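Hypothetical protein (Porphyromonas gingivalis W83, PDB 2P3P) is of unknown function, belongs to the DUF3256 family and can bind a magnesium ion. Local coordinates at residues A[159-173]-A[188-202]. Numbering follows the deposited sequence.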
loop_
_atom_site.group_PDB
_atom_site.type_symbol
_atom_site.label_atom_id
_atom_site.label_comp_id
_atom_site.label_asym_id
_atom_site.label_seq_id
_atom_site.Cartn_x
_atom_site.Cartn_y
_atom_site.Cartn_z
ATOM N N LEU A 159 0.541 1.731 -4.874
ATOM C CA LEU A 159 1.117 0.920 -5.973
ATOM C C LEU A 159 0.268 1.128 -7.227
ATOM O O LEU A 159 -0.987 1.112 -7.184
ATOM C CB LEU A 159 1.123 -0.551 -5.515
ATOM C CG LEU A 159 1.676 -1.580 -6.464
ATOM C CD1 LEU A 159 3.133 -1.293 -6.802
ATOM C CD2 LEU A 159 1.495 -2.952 -5.778
ATOM N N SER A 160 0.926 1.371 -8.358
ATOM C CA SER A 160 0.218 1.464 -9.632
ATOM C C SER A 160 -0.585 0.204 -9.970
ATOM O O SER A 160 -0.212 -0.941 -9.638
ATOM C CB SER A 160 1.173 1.786 -10.791
ATOM O OG SER A 160 0.463 1.893 -12.054
ATOM N N GLU A 161 -1.711 0.423 -10.634
ATOM C CA GLU A 161 -2.530 -0.654 -11.156
ATOM C C GLU A 161 -1.961 -1.241 -12.438
ATOM O O GLU A 161 -2.310 -2.345 -12.809
ATOM C CB GLU A 161 -3.958 -0.166 -11.429
ATOM C CG GLU A 161 -4.658 0.233 -10.124
ATOM C CD GLU A 161 -5.806 1.193 -10.287
ATOM O OE1 GLU A 161 -6.563 1.089 -11.295
ATOM O OE2 GLU A 161 -5.989 2.028 -9.358
ATOM N N GLU A 162 -1.151 -0.469 -13.146
ATOM C CA GLU A 162 -0.820 -0.799 -14.524
ATOM C C GLU A 162 0.667 -0.865 -14.871
ATOM O O GLU A 162 0.990 -1.342 -15.948
ATOM C CB GLU A 162 -1.502 0.192 -15.460
ATOM C CG GLU A 162 -2.705 0.834 -14.814
ATOM C CD GLU A 162 -3.458 1.720 -15.738
ATOM O OE1 GLU A 162 -2.999 1.918 -16.900
ATOM O OE2 GLU A 162 -4.516 2.225 -15.288
ATOM N N SER A 163 1.531 -0.299 -14.036
ATOM C CA SER A 163 2.972 -0.454 -14.211
ATOM C C SER A 163 3.571 -0.918 -12.907
ATOM O O SER A 163 2.906 -0.862 -11.861
ATOM C CB SER A 163 3.650 0.851 -14.647
ATOM O OG SER A 163 2.881 1.555 -15.597
ATOM N N ASP A 164 4.835 -1.348 -12.962
ATOM C CA ASP A 164 5.532 -1.816 -11.763
ATOM C C ASP A 164 6.228 -0.596 -11.093
ATOM O O ASP A 164 7.455 -0.464 -11.020
ATOM C CB ASP A 164 6.485 -3.005 -12.074
ATOM C CG ASP A 164 5.773 -4.223 -12.701
ATOM O OD1 ASP A 164 4.531 -4.350 -12.573
ATOM O OD2 ASP A 164 6.478 -5.099 -13.297
ATOM N N THR A 165 5.383 0.295 -10.601
ATOM C CA THR A 165 5.812 1.518 -9.964
ATOM C C THR A 165 4.884 1.795 -8.786
ATOM O O THR A 165 3.734 1.332 -8.764
ATOM C CB THR A 165 5.798 2.716 -10.957
ATOM O OG1 THR A 165 4.456 3.017 -11.395
ATOM C CG2 THR A 165 6.673 2.434 -12.190
ATOM N N LEU A 166 5.377 2.588 -7.843
ATOM C CA LEU A 166 4.597 3.033 -6.673
ATOM C C LEU A 166 5.006 4.440 -6.342
ATOM O O LEU A 166 6.117 4.865 -6.714
ATOM C CB LEU A 166 4.778 2.115 -5.461
ATOM C CG LEU A 166 6.072 2.061 -4.637
ATOM C CD1 LEU A 166 6.309 3.302 -3.792
ATOM C CD2 LEU A 166 6.031 0.807 -3.700
ATOM N N SER A 167 4.097 5.151 -5.665
ATOM C CA SER A 167 4.302 6.491 -5.191
ATOM C C SER A 167 4.037 6.495 -3.686
ATOM O O SER A 167 3.195 5.746 -3.183
ATOM C CB SER A 167 3.341 7.423 -5.939
ATOM O OG SER A 167 3.527 8.769 -5.638
ATOM N N ILE A 168 4.816 7.261 -2.944
ATOM C CA ILE A 168 4.651 7.338 -1.488
ATOM C C ILE A 168 4.650 8.795 -1.075
ATOM O O ILE A 168 5.530 9.562 -1.486
ATOM C CB ILE A 168 5.724 6.480 -0.743
ATOM C CG1 ILE A 168 5.471 6.421 0.788
ATOM C CG2 ILE A 168 7.187 6.932 -1.151
ATOM C CD1 ILE A 168 6.444 5.462 1.511
ATOM N N ARG A 169 3.678 9.165 -0.245
ATOM C CA ARG A 169 3.465 10.530 0.185
ATOM C C ARG A 169 3.555 10.534 1.707
ATOM O O ARG A 169 3.029 9.617 2.360
ATOM C CB ARG A 169 2.106 11.075 -0.275
ATOM C CG ARG A 169 0.906 10.358 0.273
ATOM C CD ARG A 169 -0.438 10.842 -0.291
ATOM N NE ARG A 169 -0.522 10.700 -1.751
ATOM C CZ ARG A 169 -1.225 11.515 -2.545
ATOM N NH1 ARG A 169 -1.934 12.512 -2.045
ATOM N NH2 ARG A 169 -1.242 11.320 -3.845
ATOM N N GLN A 170 4.286 11.502 2.256
ATOM C CA GLN A 170 4.231 11.735 3.686
ATOM C C GLN A 170 2.871 12.301 4.051
ATOM O O GLN A 170 2.296 13.136 3.347
ATOM C CB GLN A 170 5.428 12.567 4.230
ATOM C CG GLN A 170 5.607 14.005 3.670
ATOM C CD GLN A 170 4.677 15.011 4.318
ATOM O OE1 GLN A 170 4.133 14.752 5.386
ATOM N NE2 GLN A 170 4.415 16.106 3.631
ATOM N N THR A 171 2.329 11.811 5.152
ATOM C CA THR A 171 1.053 12.309 5.635
ATOM C C THR A 171 1.231 12.976 6.996
ATOM O O THR A 171 0.253 13.115 7.731
ATOM C CB THR A 171 -0.024 11.214 5.677
ATOM O OG1 THR A 171 0.447 10.108 6.442
ATOM C CG2 THR A 171 -0.385 10.680 4.276
ATOM N N VAL A 172 2.458 13.407 7.311
ATOM C CA VAL A 172 2.744 14.197 8.513
ATOM C C VAL A 172 2.112 15.615 8.439
ATOM O O VAL A 172 1.568 16.136 9.421
ATOM C CB VAL A 172 4.308 14.304 8.756
ATOM C CG1 VAL A 172 4.623 15.231 9.913
ATOM C CG2 VAL A 172 4.934 12.931 8.982
ATOM N N THR A 173 2.249 16.272 7.298
ATOM C CA THR A 173 1.779 17.632 7.186
ATOM C C THR A 173 0.331 17.792 7.632
ATOM O O THR A 173 0.017 18.712 8.379
ATOM C CB THR A 173 1.946 18.212 5.786
ATOM O OG1 THR A 173 3.324 18.180 5.411
ATOM C CG2 THR A 173 1.412 19.676 5.756
ATOM N N LEU A 188 9.097 21.052 4.430
ATOM C CA LEU A 188 8.433 19.768 4.266
ATOM C C LEU A 188 7.476 19.761 3.073
ATOM O O LEU A 188 6.455 20.487 3.081
ATOM C CB LEU A 188 7.609 19.466 5.488
ATOM C CG LEU A 188 7.045 18.069 5.517
ATOM C CD1 LEU A 188 8.173 16.981 5.212
ATOM C CD2 LEU A 188 6.390 17.839 6.924
ATOM N N SER A 189 7.793 18.961 2.070
ATOM C CA SER A 189 7.091 19.022 0.796
ATOM C C SER A 189 6.027 17.948 0.754
ATOM O O SER A 189 6.269 16.822 1.143
ATOM C CB SER A 189 8.032 18.782 -0.404
ATOM O OG SER A 189 7.303 18.573 -1.616
ATOM N N PRO A 190 4.871 18.270 0.186
ATOM C CA PRO A 190 3.796 17.304 -0.003
ATOM C C PRO A 190 3.977 16.462 -1.253
ATOM O O PRO A 190 3.180 15.537 -1.485
ATOM C CB PRO A 190 2.559 18.194 -0.140
ATOM C CG PRO A 190 3.070 19.437 -0.786
ATOM C CD PRO A 190 4.546 19.562 -0.432
ATOM N N GLU A 191 4.984 16.751 -2.073
ATOM C CA GLU A 191 5.152 15.985 -3.311
ATOM C C GLU A 191 5.487 14.495 -3.048
ATOM O O GLU A 191 6.401 14.171 -2.300
ATOM C CB GLU A 191 6.262 16.570 -4.168
ATOM C CG GLU A 191 6.172 16.202 -5.625
ATOM C CD GLU A 191 4.945 16.794 -6.316
ATOM O OE1 GLU A 191 4.428 17.840 -5.836
ATOM O OE2 GLU A 191 4.500 16.216 -7.333
ATOM N N PRO A 192 4.747 13.588 -3.671
ATOM C CA PRO A 192 5.067 12.159 -3.462
ATOM C C PRO A 192 6.347 11.757 -4.102
ATOM O O PRO A 192 6.719 12.371 -5.100
ATOM C CB PRO A 192 3.887 11.450 -4.145
ATOM C CG PRO A 192 2.813 12.460 -4.185
ATOM C CD PRO A 192 3.502 13.740 -4.455
ATOM N N LEU A 193 7.008 10.733 -3.546
ATOM C CA LEU A 193 8.229 10.148 -4.142
ATOM C C LEU A 193 7.865 8.910 -4.948
ATOM O O LEU A 193 7.106 8.094 -4.478
ATOM C CB LEU A 193 9.233 9.722 -3.054
ATOM C CG LEU A 193 9.533 10.803 -1.992
ATOM C CD1 LEU A 193 10.364 10.228 -0.839
ATOM C CD2 LEU A 193 10.182 12.026 -2.592
ATOM N N VAL A 194 8.460 8.749 -6.119
ATOM C CA VAL A 194 8.175 7.620 -6.992
ATOM C C VAL A 194 9.341 6.613 -7.045
ATOM O O VAL A 194 10.510 7.009 -7.144
ATOM C CB VAL A 194 7.856 8.113 -8.423
ATOM C CG1 VAL A 194 7.623 6.932 -9.405
ATOM C CG2 VAL A 194 6.642 9.044 -8.402
ATOM N N TYR A 195 8.957 5.328 -7.055
ATOM C CA TYR A 195 9.841 4.170 -7.108
ATOM C C TYR A 195 9.374 3.238 -8.241
ATOM O O TYR A 195 8.184 3.110 -8.546
ATOM C CB TYR A 195 9.770 3.435 -5.758
ATOM C CG TYR A 195 10.452 4.117 -4.570
ATOM C CD1 TYR A 195 11.657 3.633 -4.095
ATOM C CD2 TYR A 195 9.845 5.187 -3.870
ATOM C CE1 TYR A 195 12.302 4.235 -3.042
ATOM C CE2 TYR A 195 10.468 5.796 -2.797
ATOM C CZ TYR A 195 11.689 5.319 -2.357
ATOM O OH TYR A 195 12.356 5.903 -1.293
ATOM N N ARG A 196 10.334 2.569 -8.837
ATOM C CA ARG A 196 10.087 1.672 -9.940
ATOM C C ARG A 196 10.684 0.318 -9.557
ATOM O O ARG A 196 11.780 0.224 -9.002
ATOM C CB ARG A 196 10.738 2.218 -11.221
ATOM C CG ARG A 196 10.316 1.476 -12.454
ATOM C CD ARG A 196 10.800 2.172 -13.736
ATOM N NE ARG A 196 10.703 1.215 -14.824
ATOM C CZ ARG A 196 11.474 1.187 -15.917
ATOM N NH1 ARG A 196 12.438 2.090 -16.116
ATOM N NH2 ARG A 196 11.271 0.242 -16.840
ATOM N N TRP A 197 9.945 -0.733 -9.852
ATOM C CA TRP A 197 10.403 -2.104 -9.647
ATOM C C TRP A 197 11.392 -2.466 -10.746
ATOM O O TRP A 197 11.063 -2.452 -11.944
ATOM C CB TRP A 197 9.210 -3.023 -9.695
ATOM C CG TRP A 197 9.466 -4.460 -9.385
ATOM C CD1 TRP A 197 9.505 -5.475 -10.266
ATOM C CD2 TRP A 197 9.636 -5.052 -8.084
ATOM N NE1 TRP A 197 9.686 -6.654 -9.614
ATOM C CE2 TRP A 197 9.750 -6.429 -8.273
ATOM C CE3 TRP A 197 9.641 -4.550 -6.791
ATOM C CZ2 TRP A 197 9.940 -7.327 -7.204
ATOM C CZ3 TRP A 197 9.843 -5.438 -5.729
ATOM C CH2 TRP A 197 9.988 -6.797 -5.950
ATOM N N GLN A 198 12.609 -2.766 -10.332
ATOM C CA GLN A 198 13.681 -2.992 -11.259
ATOM C C GLN A 198 14.494 -4.116 -10.655
ATOM O O GLN A 198 15.043 -3.971 -9.558
ATOM C CB GLN A 198 14.522 -1.717 -11.430
ATOM C CG GLN A 198 13.795 -0.575 -12.158
ATOM C CD GLN A 198 14.506 0.788 -12.096
ATOM O OE1 GLN A 198 15.563 0.936 -11.481
ATOM N NE2 GLN A 198 13.925 1.788 -12.756
ATOM N N SER A 199 14.527 -5.242 -11.363
ATOM C CA SER A 199 15.287 -6.416 -10.956
ATOM C C SER A 199 15.032 -6.787 -9.495
ATOM O O SER A 199 15.957 -6.846 -8.667
ATOM C CB SER A 199 16.782 -6.196 -11.212
ATOM O OG SER A 199 17.297 -5.175 -10.368
ATOM N N GLY A 200 13.760 -7.020 -9.202
ATOM C CA GLY A 200 13.347 -7.620 -7.949
ATOM C C GLY A 200 13.403 -6.693 -6.750
ATOM O O GLY A 200 13.508 -7.186 -5.631
ATOM N N ARG A 201 13.364 -5.374 -6.965
ATOM C CA ARG A 201 13.293 -4.402 -5.854
ATOM C C ARG A 201 12.832 -3.009 -6.286
ATOM O O ARG A 201 12.921 -2.637 -7.447
ATOM C CB ARG A 201 14.652 -4.276 -5.159
ATOM C CG ARG A 201 15.742 -3.774 -6.072
ATOM C CD ARG A 201 17.036 -3.505 -5.313
ATOM N NE ARG A 201 17.547 -4.615 -4.501
ATOM C CZ ARG A 201 17.891 -5.831 -4.944
ATOM N NH1 ARG A 201 17.735 -6.192 -6.223
ATOM N NH2 ARG A 201 18.378 -6.717 -4.075
ATOM N N PHE A 202 12.305 -2.242 -5.340
ATOM C CA PHE A 202 11.859 -0.890 -5.635
ATOM C C PHE A 202 13.033 0.108 -5.525
ATOM O O PHE A 202 13.728 0.120 -4.528
ATOM C CB PHE A 202 10.705 -0.502 -4.721
ATOM C CG PHE A 202 9.373 -1.023 -5.183
ATOM C CD1 PHE A 202 8.792 -0.507 -6.323
ATOM C CD2 PHE A 202 8.674 -2.008 -4.454
ATOM C CE1 PHE A 202 7.577 -0.993 -6.782
ATOM C CE2 PHE A 202 7.424 -2.474 -4.887
ATOM C CZ PHE A 202 6.872 -1.974 -6.059
HETATM O O HOH W 1 4.805 13.572 0.177
HETATM O O HOH W 2 2.481 14.641 1.177
HETATM O O HOH W 3 4.374 20.617 4.965
#
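The side-chain amide nitrogen of Gln-170 is held between two acceptors: NE2 gives one hydrogen to Ser-189 O at 3.2 Å, across the contact, and the other to Thr-173 OG1. The bond to Ser-189 carries on the antiparallel pairing of strands 165-170 and 193-197, the two inner strands of a four-stranded sheet, beyond the last backbone bond between them, from the end of the first strand to the loop before the second. The amide's rotation is fixed from its other end as well, since OE1 receives Thr-173 N on a lone pair, in the carbonyl plane. Ser-189 O is met from above its own carbonyl plane, 56° out of it, although it lies in the plane of the Gln-170 amide. A bend in the glutamine chain (chi2 80°) folds this buried group back against Leu-188, whose CD2 also slides past Thr-173 OG1. Water 3 joins that hydroxyl to Leu-188 O.

Between the strands, Leu-166 and Tyr-195 form one hydrogen-bonded pair and Ile-168 and Leu-193 the next, and Trp-197 N continues the pattern with a nearly straight bond to Asp-164 O (2.8 Å). These two pairs send their side chains to one face of the sheet, where Ile-168 CG2 reaches Tyr-195 CE2 at 3.8 Å and Trp-123 meets the tyrosine ring edge-to-face. The other face carries Thr-165, Ser-167, Val-194 and Arg-196; there Thr-165 CG2 packs on the aliphatic CG of Arg-196. Trp-197 NE1 bonds to Pro-84 O of strand 77-84, tying this small sheet to the seven-stranded one.

Phe-202 shows how a ring can be sandwiched: Trp-197 CE3 lies over the centre of one face, and on the opposite face Leu-166 CD2 makes a CH-pi contact 3.6 Å from the Phe-202 ring centroid, only 8° off its normal.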